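Local coordinates for protein beta-galactosidase (Trichoderma reesei, PDB 3OG2) that probably hydrolyses terminal non-reducing beta-D-galactose residues from beta-D-galactosides, as a family 35 glycoside hydrolase, at residues 179-184 and 791-796; 217-222 and 235-240; 556-561 and 581-586; 589-594 and 603-608. All blocks are in the same frame, centred on the assembly; numbering follows the deposited sequence. Where two conformers were deposited one is given.

Interaction 1 of 4, residues 179-184 and 791-796; sequences NEYSGA and WTTGDD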
# COMPACT_ATOMS: atom_id res chain seq x y z
N ASN A 179 -0.54 12.91 -11.73
CA ASN A 179 -0.74 11.46 -11.54
C ASN A 179 -1.64 10.95 -12.65
O ASN A 179 -2.81 11.38 -12.68
CB ASN A 179 -1.36 11.17 -10.17
CG ASN A 179 -1.47 9.66 -9.99
OD1 ASN A 179 -0.40 9.08 -9.66
ND2 ASN A 179 -2.58 8.98 -10.22
N GLU A 180 -1.16 10.06 -13.49
CA GLU A 180 -1.99 9.46 -14.55
C GLU A 180 -2.77 10.54 -15.31
O GLU A 180 -3.98 10.47 -15.53
CB GLU A 180 -2.95 8.37 -14.03
CG GLU A 180 -2.16 7.15 -13.56
CD GLU A 180 -2.94 5.90 -13.37
OE1 GLU A 180 -4.18 5.96 -13.24
OE2 GLU A 180 -2.37 4.76 -13.29
N TYR A 181 -2.00 11.54 -15.76
CA TYR A 181 -2.59 12.60 -16.60
C TYR A 181 -2.70 12.05 -18.01
O TYR A 181 -1.74 12.17 -18.79
CB TYR A 181 -1.71 13.88 -16.48
CG TYR A 181 -2.33 15.01 -17.30
CD1 TYR A 181 -3.48 15.67 -16.85
CD2 TYR A 181 -1.76 15.43 -18.50
CE1 TYR A 181 -4.03 16.70 -17.60
CE2 TYR A 181 -2.31 16.44 -19.24
CZ TYR A 181 -3.44 17.07 -18.78
OH TYR A 181 -3.99 18.09 -19.54
N SER A 182 -3.81 11.36 -18.29
CA SER A 182 -3.80 10.42 -19.41
C SER A 182 -4.99 10.51 -20.35
O SER A 182 -4.92 9.94 -21.45
CB SER A 182 -3.77 8.99 -18.84
OG SER A 182 -2.54 8.87 -18.09
N GLY A 183 -5.97 11.29 -20.01
CA GLY A 183 -7.06 11.60 -20.92
C GLY A 183 -8.00 12.59 -20.26
O GLY A 183 -7.83 13.02 -19.11
N ALA A 184 -9.00 12.99 -21.03
CA ALA A 184 -9.92 14.01 -20.48
C ALA A 184 -11.32 13.80 -21.04
O ALA A 184 -11.55 13.02 -21.95
CB ALA A 184 -9.41 15.38 -20.89
N TRP A 791 -10.49 11.19 -11.55
CA TRP A 791 -9.54 10.53 -12.43
C TRP A 791 -9.60 11.02 -13.85
O TRP A 791 -8.61 10.93 -14.59
CB TRP A 791 -9.71 8.99 -12.39
CG TRP A 791 -8.57 8.35 -13.11
CD1 TRP A 791 -7.34 8.05 -12.60
CD2 TRP A 791 -8.55 7.94 -14.48
NE1 TRP A 791 -6.56 7.48 -13.55
CE2 TRP A 791 -7.26 7.39 -14.73
CE3 TRP A 791 -9.55 8.01 -15.48
CZ2 TRP A 791 -6.91 6.89 -15.96
CZ3 TRP A 791 -9.18 7.51 -16.73
CH2 TRP A 791 -7.90 6.97 -16.93
N THR A 792 -10.71 11.56 -14.32
CA THR A 792 -10.83 12.02 -15.72
C THR A 792 -10.83 13.55 -15.68
O THR A 792 -11.77 14.21 -15.23
CB THR A 792 -12.12 11.54 -16.33
OG1 THR A 792 -12.12 10.09 -16.32
CG2 THR A 792 -12.29 12.03 -17.76
N THR A 793 -9.77 14.15 -16.15
CA THR A 793 -9.65 15.60 -16.24
C THR A 793 -10.81 16.19 -17.04
O THR A 793 -11.10 15.71 -18.15
CB THR A 793 -8.29 15.93 -16.89
OG1 THR A 793 -7.25 15.56 -15.95
CG2 THR A 793 -8.19 17.40 -17.19
N GLY A 794 -11.48 17.19 -16.49
CA GLY A 794 -12.57 17.84 -17.23
C GLY A 794 -13.92 17.33 -16.75
O GLY A 794 -14.91 17.94 -17.10
N ASP A 795 -13.91 16.25 -15.99
CA ASP A 795 -15.09 15.72 -15.33
C ASP A 795 -14.83 15.98 -13.86
O ASP A 795 -13.99 15.23 -13.29
CB ASP A 795 -15.22 14.24 -15.60
CG ASP A 795 -16.43 13.62 -14.95
OD1 ASP A 795 -17.12 14.44 -14.33
OD2 ASP A 795 -16.66 12.38 -15.09
N ASP A 796 -15.42 16.97 -13.29
CA ASP A 796 -15.11 17.39 -11.91
C ASP A 796 -15.77 16.48 -10.89
O ASP A 796 -16.42 16.98 -9.96
CB ASP A 796 -15.60 18.85 -11.76
CG ASP A 796 -14.63 19.93 -12.17
OD1 ASP A 796 -13.46 19.65 -12.46
OD2 ASP A 796 -15.05 21.12 -12.23
O HOH W 1 -7.15 12.75 -16.63
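The indole edge of Trp791 is turned to the carboxylate of Glu180. Its N-H reaches across 2.8 Å from Trp791 NE1 to Glu180 OE1, which lies only 13° out of the indole plane. The carboxylate stands nearly upright to the ring, their planes 82° apart, and offers the anti lone pair of OE1. This brings the loop 179-184, after TIM-barrel strand 172-177, in which Asn179 and Glu180 bind beta-D-galactose, against a loop from far later in the chain. Trp791 also packs on Ala217 and lies near Asn120 of the same site, consistent with the distant loop forming part of the pocket wall. Thr793 OG1 approaches the Tyr181 ring obliquely, 3.8 Å from Tyr181 CE1; that ring also meets Phe190 and Tyr195, and its hydroxyl bonds to the backbone of Asn192. Farther along, the backbones bridge at Ala184 and Thr793, where Ala184 CB sits 3.2 Å from Thr793 O. A type II turn from Thr792 to Asp795, with glycine at position 794, then carries the chain away. One water joins the two loops, donating to Gly183 O at 2.6 Å. It also donates to Trp791 O and accepts from Thr793 N.

Interaction 2 of 4, residues 217-222 and 235-240; sequences AFPGGT and YGHDGY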
# COMPACT_ATOMS: atom_id res chain seq x y z
N ALA A 217 -1.43 6.44 -17.49
CA ALA A 217 -2.22 5.28 -17.10
C ALA A 217 -2.04 4.08 -18.01
O ALA A 217 -2.24 2.90 -17.61
CB ALA A 217 -3.68 5.64 -17.00
N PHE A 218 -1.71 4.38 -19.26
CA PHE A 218 -1.46 3.38 -20.29
C PHE A 218 -0.40 3.99 -21.17
O PHE A 218 -0.05 5.18 -21.02
CB PHE A 218 -2.77 3.03 -21.04
CG PHE A 218 -3.28 4.21 -21.85
CD1 PHE A 218 -4.05 5.21 -21.27
CD2 PHE A 218 -2.98 4.33 -23.19
CE1 PHE A 218 -4.50 6.31 -22.01
CE2 PHE A 218 -3.43 5.42 -23.95
CZ PHE A 218 -4.19 6.40 -23.35
N PRO A 219 0.19 3.25 -22.12
CA PRO A 219 1.22 3.85 -22.98
C PRO A 219 0.61 4.77 -24.03
O PRO A 219 0.51 4.45 -25.22
CB PRO A 219 1.92 2.63 -23.59
CG PRO A 219 1.43 1.46 -22.85
CD PRO A 219 0.06 1.81 -22.35
N GLY A 220 0.14 5.94 -23.62
CA GLY A 220 -0.48 6.91 -24.50
C GLY A 220 0.51 7.96 -24.98
O GLY A 220 0.12 8.80 -25.81
N GLY A 221 1.72 8.00 -24.49
CA GLY A 221 2.74 8.97 -24.91
C GLY A 221 2.62 10.34 -24.24
O GLY A 221 3.42 11.24 -24.60
N THR A 222 1.68 10.56 -23.35
CA THR A 222 1.50 11.93 -22.81
C THR A 222 2.67 12.33 -21.96
O THR A 222 3.04 11.58 -21.04
CB THR A 222 0.17 11.99 -22.03
OG1 THR A 222 -0.89 11.68 -22.98
CG2 THR A 222 -0.10 13.36 -21.46
N TYR A 235 9.77 9.08 -19.38
CA TYR A 235 8.39 8.70 -19.58
C TYR A 235 8.09 7.42 -18.80
O TYR A 235 8.79 6.40 -19.02
CB TYR A 235 8.14 8.46 -21.09
CG TYR A 235 6.73 7.99 -21.33
CD1 TYR A 235 5.63 8.86 -21.25
CD2 TYR A 235 6.49 6.62 -21.64
CE1 TYR A 235 4.32 8.45 -21.47
CE2 TYR A 235 5.16 6.23 -21.85
CZ TYR A 235 4.11 7.12 -21.77
OH TYR A 235 2.82 6.67 -22.01
N GLY A 236 7.10 7.44 -17.95
CA GLY A 236 6.67 6.26 -17.20
C GLY A 236 5.19 5.96 -17.54
O GLY A 236 4.45 6.86 -17.90
N HIS A 237 4.84 4.67 -17.38
CA HIS A 237 3.43 4.36 -17.46
C HIS A 237 3.11 3.23 -16.47
O HIS A 237 4.00 2.67 -15.83
CB HIS A 237 2.95 4.03 -18.88
CG HIS A 237 3.36 2.71 -19.44
ND1 HIS A 237 2.74 1.52 -19.11
CD2 HIS A 237 4.37 2.41 -20.31
CE1 HIS A 237 3.37 0.54 -19.80
NE2 HIS A 237 4.36 1.03 -20.53
N ASP A 238 1.82 2.97 -16.36
CA ASP A 238 1.33 2.04 -15.33
C ASP A 238 0.70 0.81 -15.96
O ASP A 238 0.51 0.76 -17.19
CB ASP A 238 0.30 2.76 -14.47
CG ASP A 238 0.94 3.90 -13.69
OD1 ASP A 238 2.18 4.03 -13.63
OD2 ASP A 238 0.19 4.72 -13.06
N GLY A 239 0.41 -0.19 -15.14
CA GLY A 239 -0.33 -1.34 -15.68
C GLY A 239 -0.93 -2.16 -14.56
O GLY A 239 -0.22 -2.49 -13.61
N TYR A 240 -2.22 -2.50 -14.71
CA TYR A 240 -2.92 -3.37 -13.78
C TYR A 240 -3.64 -4.44 -14.61
O TYR A 240 -4.87 -4.47 -14.71
CB TYR A 240 -3.91 -2.59 -12.92
CG TYR A 240 -3.21 -1.65 -11.98
CD1 TYR A 240 -2.85 -0.37 -12.43
CD2 TYR A 240 -2.93 -2.00 -10.67
CE1 TYR A 240 -2.20 0.53 -11.58
CE2 TYR A 240 -2.30 -1.11 -9.80
CZ TYR A 240 -1.95 0.15 -10.27
OH TYR A 240 -1.32 1.02 -9.37
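Beside the galactose site of the TIM barrel, the loop 217-222 lies along strand 236-239, with Pro219 set on the imidazole of His237 and the hydroxyl of Tyr235 tucked under the turn that follows. Pro219 CG stands over the centre of the His237 ring, 3.8 Å from its centroid and 10° off the ring normal, a CH-pi contact. In His237, chi1 of 74° sets CG between the backbone N and the carbonyl carbon. From there ND1 donates a nearly straight bond to Asp238 O, 3.0 Å from His237 ND1, with the oxygen 3° from the imidazole plane. That bond would hold the ring's rotation, with one face toward Pro219; the Trp261 and His237 rings also meet edge-to-face. Pro219 is the centre of an inverse gamma turn closed by Gly220 N and Phe218 O at 2.7 Å. The tip of Tyr235 reaches this bend, its OH 3.0 Å from Gly221 N and 3.2 Å from Gly220 N, and its ring edge puts CE1 3.4 Å from Thr222 O. The same hydroxyl bonds to Asp216 OD2, which also accepts from Thr222 N. At the other end Ala217 O lies 4.0 Å from Asp238 CB; the Asp238 carboxylate faces those of Glu180 and Glu278 in the galactose site. No clear direct hydrogen bond joins the two segments; a CH-pi contact does so, with ND1 carrying a proton and Asp216 serving as an acceptor shared by Tyr235 and the loop.

Interaction 3 of 4, residues 556-561 and 581-586; sequences YNYWVP and SVIING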
# COMPACT_ATOMS: atom_id res chain seq x y z
N TYR A 556 13.01 -19.52 -0.54
CA TYR A 556 12.16 -18.53 0.12
C TYR A 556 12.72 -18.14 1.49
O TYR A 556 12.41 -17.05 1.97
CB TYR A 556 10.81 -19.17 0.39
CG TYR A 556 9.83 -19.22 -0.77
CD1 TYR A 556 9.98 -18.54 -1.96
CD2 TYR A 556 8.67 -20.01 -0.57
CE1 TYR A 556 9.00 -18.65 -2.97
CE2 TYR A 556 7.69 -20.09 -1.56
CZ TYR A 556 7.86 -19.41 -2.76
OH TYR A 556 6.89 -19.48 -3.73
N ASN A 557 13.50 -19.01 2.12
CA ASN A 557 14.02 -18.70 3.45
C ASN A 557 15.43 -18.15 3.46
O ASN A 557 16.02 -18.01 4.53
CB ASN A 557 13.99 -20.00 4.32
CG ASN A 557 12.55 -20.48 4.46
OD1 ASN A 557 11.61 -19.82 4.90
ND2 ASN A 557 12.41 -21.74 4.06
N TYR A 558 15.98 -17.81 2.31
CA TYR A 558 17.30 -17.18 2.24
C TYR A 558 17.18 -15.65 2.17
O TYR A 558 16.16 -15.12 1.69
CB TYR A 558 18.07 -17.64 0.96
CG TYR A 558 18.69 -19.02 1.06
CD1 TYR A 558 17.89 -20.18 1.20
CD2 TYR A 558 20.06 -19.22 0.97
CE1 TYR A 558 18.49 -21.44 1.27
CE2 TYR A 558 20.67 -20.49 1.04
CZ TYR A 558 19.85 -21.58 1.19
OH TYR A 558 20.43 -22.85 1.28
N TRP A 559 18.24 -14.98 2.63
CA TRP A 559 18.23 -13.54 2.77
C TRP A 559 19.59 -13.03 2.38
O TRP A 559 20.60 -13.74 2.56
CB TRP A 559 17.96 -13.16 4.25
CG TRP A 559 16.67 -13.71 4.77
CD1 TRP A 559 16.53 -14.91 5.42
CD2 TRP A 559 15.37 -13.15 4.68
NE1 TRP A 559 15.20 -15.12 5.76
CE2 TRP A 559 14.47 -14.05 5.30
CE3 TRP A 559 14.86 -11.96 4.11
CZ2 TRP A 559 13.09 -13.82 5.40
CZ3 TRP A 559 13.49 -11.75 4.22
CH2 TRP A 559 12.62 -12.64 4.84
N VAL A 560 19.64 -11.79 1.88
CA VAL A 560 20.92 -11.22 1.48
C VAL A 560 21.06 -9.81 2.01
O VAL A 560 21.04 -8.81 1.27
CB VAL A 560 21.09 -11.23 -0.05
CG1 VAL A 560 22.54 -10.96 -0.42
CG2 VAL A 560 20.64 -12.55 -0.68
N PRO A 561 21.22 -9.66 3.33
CA PRO A 561 21.45 -8.31 3.89
C PRO A 561 22.80 -7.78 3.42
O PRO A 561 23.77 -8.51 3.25
CB PRO A 561 21.45 -8.60 5.43
CG PRO A 561 22.01 -10.01 5.48
CD PRO A 561 21.29 -10.72 4.34
N SER A 581 27.81 -8.24 0.91
CA SER A 581 26.66 -8.81 1.60
C SER A 581 27.07 -10.00 2.50
O SER A 581 28.24 -10.39 2.46
CB SER A 581 25.64 -9.30 0.57
OG SER A 581 26.13 -10.47 -0.09
N VAL A 582 26.12 -10.53 3.25
CA VAL A 582 26.28 -11.86 3.83
C VAL A 582 24.99 -12.59 3.46
O VAL A 582 23.92 -11.97 3.34
CB VAL A 582 26.47 -11.86 5.35
CG1 VAL A 582 27.68 -11.02 5.76
CG2 VAL A 582 25.22 -11.37 6.05
N ILE A 583 25.09 -13.87 3.21
CA ILE A 583 23.95 -14.66 2.81
C ILE A 583 23.48 -15.46 4.03
O ILE A 583 24.32 -16.08 4.68
CB ILE A 583 24.28 -15.61 1.65
CG1 ILE A 583 24.71 -14.82 0.39
CG2 ILE A 583 23.11 -16.53 1.34
CD1 ILE A 583 25.35 -15.65 -0.70
N ILE A 584 22.18 -15.37 4.34
CA ILE A 584 21.70 -16.08 5.54
C ILE A 584 20.55 -16.98 5.13
O ILE A 584 19.59 -16.54 4.49
CB ILE A 584 21.28 -15.08 6.65
CG1 ILE A 584 22.49 -14.25 7.09
CG2 ILE A 584 20.59 -15.81 7.82
CD1 ILE A 584 22.28 -13.23 8.18
N ASN A 585 20.66 -18.26 5.54
CA ASN A 585 19.58 -19.23 5.29
C ASN A 585 18.82 -19.43 6.61
O ASN A 585 19.43 -19.99 7.57
CB ASN A 585 20.20 -20.52 4.78
CG ASN A 585 19.25 -21.69 4.77
OD1 ASN A 585 18.03 -21.51 4.74
ND2 ASN A 585 19.84 -22.90 4.83
N GLY A 586 17.58 -19.00 6.66
CA GLY A 586 16.74 -19.18 7.83
C GLY A 586 16.20 -17.84 8.28
O GLY A 586 16.79 -16.76 8.07
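Tyr558 and Asn585 lie stacked on one face of an antiparallel strand pair, 558-559 with 583-585, at the edge of a mixed beta-sheet, where strand 558-559 is outermost and 583-585 is next to it. From the backbone, Tyr558 CB passes 4.0 Å from Ile584 O. The ring then spreads under Asn585, with the amide plane only 7° from its own and Asn585 CB over its centre in a CH-pi contact. Tyr558 CD2 meets Ile583 CG2 at the ring edge, while over the face Asn585 OD1 is 3.5 Å from Tyr558 CE1. Tyr558 CZ lies 3.6 Å from Asn585 CG, and at the tip the hydroxyl bonds to Arg537 NH1. Asn585 CG is anti to its backbone N (chi1 168°), which sets it over the ring; ND2 is bonded to Glu613 OE1, so the tyrosine hydroxyl and the amide nitrogen are both held by partners outside the pair. On the other face, Trp559 points the same way as Ile584. Its CD1 is 3.2 Å from Gly586 O, its NE1 bonds to Gly587 O, and Lys363 makes a cation-pi contact with the indole. Trp559 and Ile584 exchange two backbone hydrogen bonds, and Gly586 N adds another to Asn557 O at 2.8 Å. Beyond the regular pairing, Val582 N still reaches Pro561 O at 3.1 Å.

Interaction 4 of 4, residues 589-594 and 603-608; sequences LIRSVA and QADFNV. With NAG (2-acetamido-2-deoxy-beta-D-glucopyranose), chain B.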
# COMPACT_ATOMS: atom_id res chain seq x y z
N LEU A 589 12.50 -13.01 8.91
CA LEU A 589 12.99 -11.78 8.35
C LEU A 589 14.44 -11.59 8.80
O LEU A 589 14.71 -11.74 10.00
CB LEU A 589 12.17 -10.57 8.84
CG LEU A 589 12.63 -9.18 8.38
CD1 LEU A 589 12.59 -9.05 6.84
CD2 LEU A 589 11.73 -8.11 8.99
N ILE A 590 15.34 -11.24 7.88
CA ILE A 590 16.63 -10.67 8.28
C ILE A 590 16.60 -9.20 7.95
O ILE A 590 16.41 -8.84 6.79
CB ILE A 590 17.79 -11.38 7.58
CG1 ILE A 590 17.77 -12.87 7.90
CG2 ILE A 590 19.09 -10.68 7.92
CD1 ILE A 590 18.04 -13.23 9.36
N ARG A 591 16.69 -8.38 8.99
CA ARG A 591 16.58 -6.95 8.82
C ARG A 591 17.91 -6.33 8.44
O ARG A 591 17.92 -5.43 7.59
CB ARG A 591 16.11 -6.28 10.14
CG ARG A 591 14.68 -6.69 10.49
CD ARG A 591 14.34 -6.09 11.91
NE ARG A 591 12.96 -6.49 12.20
CZ ARG A 591 11.89 -5.86 11.76
NH1 ARG A 591 11.95 -4.74 11.06
NH2 ARG A 591 10.71 -6.39 12.06
N SER A 592 19.00 -6.74 9.06
CA SER A 592 20.28 -6.05 8.82
C SER A 592 21.39 -6.91 9.39
O SER A 592 21.16 -7.78 10.24
CB SER A 592 20.31 -4.70 9.54
OG SER A 592 20.20 -4.84 10.95
N VAL A 593 22.60 -6.61 8.98
CA VAL A 593 23.83 -7.10 9.60
C VAL A 593 24.75 -5.90 9.82
O VAL A 593 24.65 -4.86 9.12
CB VAL A 593 24.55 -8.15 8.74
CG1 VAL A 593 23.64 -9.38 8.60
CG2 VAL A 593 24.96 -7.56 7.39
N ALA A 594 25.65 -6.07 10.78
CA ALA A 594 26.67 -5.04 11.02
C ALA A 594 27.90 -5.77 11.57
O ALA A 594 27.80 -6.83 12.21
CB ALA A 594 26.18 -3.97 11.98
N GLN A 603 20.30 -8.55 12.93
CA GLN A 603 18.97 -8.27 13.44
C GLN A 603 17.95 -9.09 12.65
O GLN A 603 17.99 -9.00 11.42
CB GLN A 603 18.67 -6.76 13.32
CG GLN A 603 19.58 -5.90 14.19
CD GLN A 603 19.46 -6.17 15.68
OE1 GLN A 603 20.50 -6.43 16.34
NE2 GLN A 603 18.25 -6.08 16.24
N ALA A 604 17.12 -9.84 13.34
CA ALA A 604 16.27 -10.83 12.68
C ALA A 604 14.93 -10.96 13.41
O ALA A 604 14.89 -10.67 14.61
CB ALA A 604 16.97 -12.17 12.70
N ASP A 605 13.93 -11.42 12.68
CA ASP A 605 12.66 -11.78 13.30
C ASP A 605 12.40 -13.27 13.06
O ASP A 605 12.76 -13.81 12.01
CB ASP A 605 11.47 -11.01 12.76
CG ASP A 605 11.49 -9.55 13.16
OD1 ASP A 605 12.55 -8.96 13.41
OD2 ASP A 605 10.35 -8.93 13.24
N PHE A 606 11.79 -13.90 14.05
CA PHE A 606 11.47 -15.30 13.99
C PHE A 606 10.00 -15.55 14.34
O PHE A 606 9.51 -15.15 15.40
CB PHE A 606 12.32 -16.08 15.01
CG PHE A 606 13.79 -15.86 14.77
CD1 PHE A 606 14.45 -16.57 13.77
CD2 PHE A 606 14.51 -14.97 15.57
CE1 PHE A 606 15.81 -16.41 13.53
CE2 PHE A 606 15.88 -14.81 15.33
CZ PHE A 606 16.52 -15.51 14.33
N ASN A 607 9.25 -16.19 13.43
CA ASN A 607 7.85 -16.49 13.76
C ASN A 607 7.70 -17.99 14.06
O ASN A 607 6.63 -18.38 14.59
CB ASN A 607 6.87 -16.07 12.68
CG ASN A 607 6.99 -16.90 11.41
OD1 ASN A 607 8.06 -17.43 11.09
ND2 ASN A 607 5.87 -17.01 10.70
N VAL A 608 8.72 -18.78 13.76
CA VAL A 608 8.74 -20.20 14.04
C VAL A 608 10.18 -20.52 14.41
O VAL A 608 11.15 -19.80 14.11
CB VAL A 608 8.31 -21.07 12.86
CG1 VAL A 608 6.88 -20.79 12.52
CG2 VAL A 608 9.24 -20.87 11.67
C1 NAG B . 5.84 -17.90 9.59
C2 NAG B . 4.35 -18.28 9.33
C3 NAG B . 4.24 -19.17 8.11
C4 NAG B . 4.87 -18.42 6.89
C5 NAG B . 6.31 -17.99 7.27
C6 NAG B . 6.90 -17.08 6.19
C7 NAG B . 3.22 -18.48 11.49
C8 NAG B . 2.79 -19.43 12.58
N2 NAG B . 3.87 -19.04 10.47
O3 NAG B . 2.84 -19.33 7.83
O4 NAG B . 5.01 -19.36 5.84
O5 NAG B . 6.23 -17.16 8.43
O6 NAG B . 8.28 -16.93 6.46
O7 NAG B . 3.09 -17.25 11.57
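Arg591 and Asp605 join the two strands of a beta hairpin through a salt bridge above a backbone ladder that contains a classic bulge. In the ladder, Leu589 and Asp605 exchange two backbone bonds, the shorter from Asp605 N to Leu589 O at 2.8 Å. The bulge follows: Arg591 and Ser592 both face Gln603, whose O accepts Arg591 N at 2.8 Å and, weakly, Ser592 N; Gln603 N then returns a bond to Ser592 O. The salt bridge is side-on and two-pronged. Arg591 NE meets Asp605 OD1 at 2.8 Å, and Arg591 NH2 meets Asp605 OD2 at the same 2.8 Å. Both oxygens lie close to the guanidinium plane, but the carboxylate is tilted by 48° and is met from above its own plane. Gly984 N and Thr983 OG1 supply further bonds to the buried carboxylate, which would favour its charged form. Within its own strand, Leu589 CD2 lies over one face of the Arg591 guanidinium, 3.5 Å above its plane; the apolar contact across the strands, on the other face of the sheet, is Ile590 CD1 to Ala604 CB, 3.7 Å. Past the ladder, Asn607 ND2 is linked covalently to C1 of the NAG. Arg591 also reaches Asp60 and His63 on helix 58-66, Asp605 and Phe606 touch strand 981-982, and strand 599-605 is flanked on its far side by strand 623-626.

Interactions 1 and 2 belong to one site, their centres 13 Å apart; interactions 3 and 4 form a second cluster on the opposite side of the chain's centre from interaction 1, about 28 Å away at the nearest atoms. Between the first two, Ser182 OG is 2.7 Å from Ala217 N in a probable hydrogen bond, and Glu180 OE2 lies 2.6 Å from Asp238 OD2, so Asp238 stands against the galactose-site residue Glu180 where the two contacts meet. The other pair, 10 Å between centres, packs together: Trp559 CG comes 3.4 Å from Ile590 CG1, and Pro561 CG 3.6 Å from Val593 CG1. Strands 583-585 and 589-596 follow each other in the chain and share a sheet.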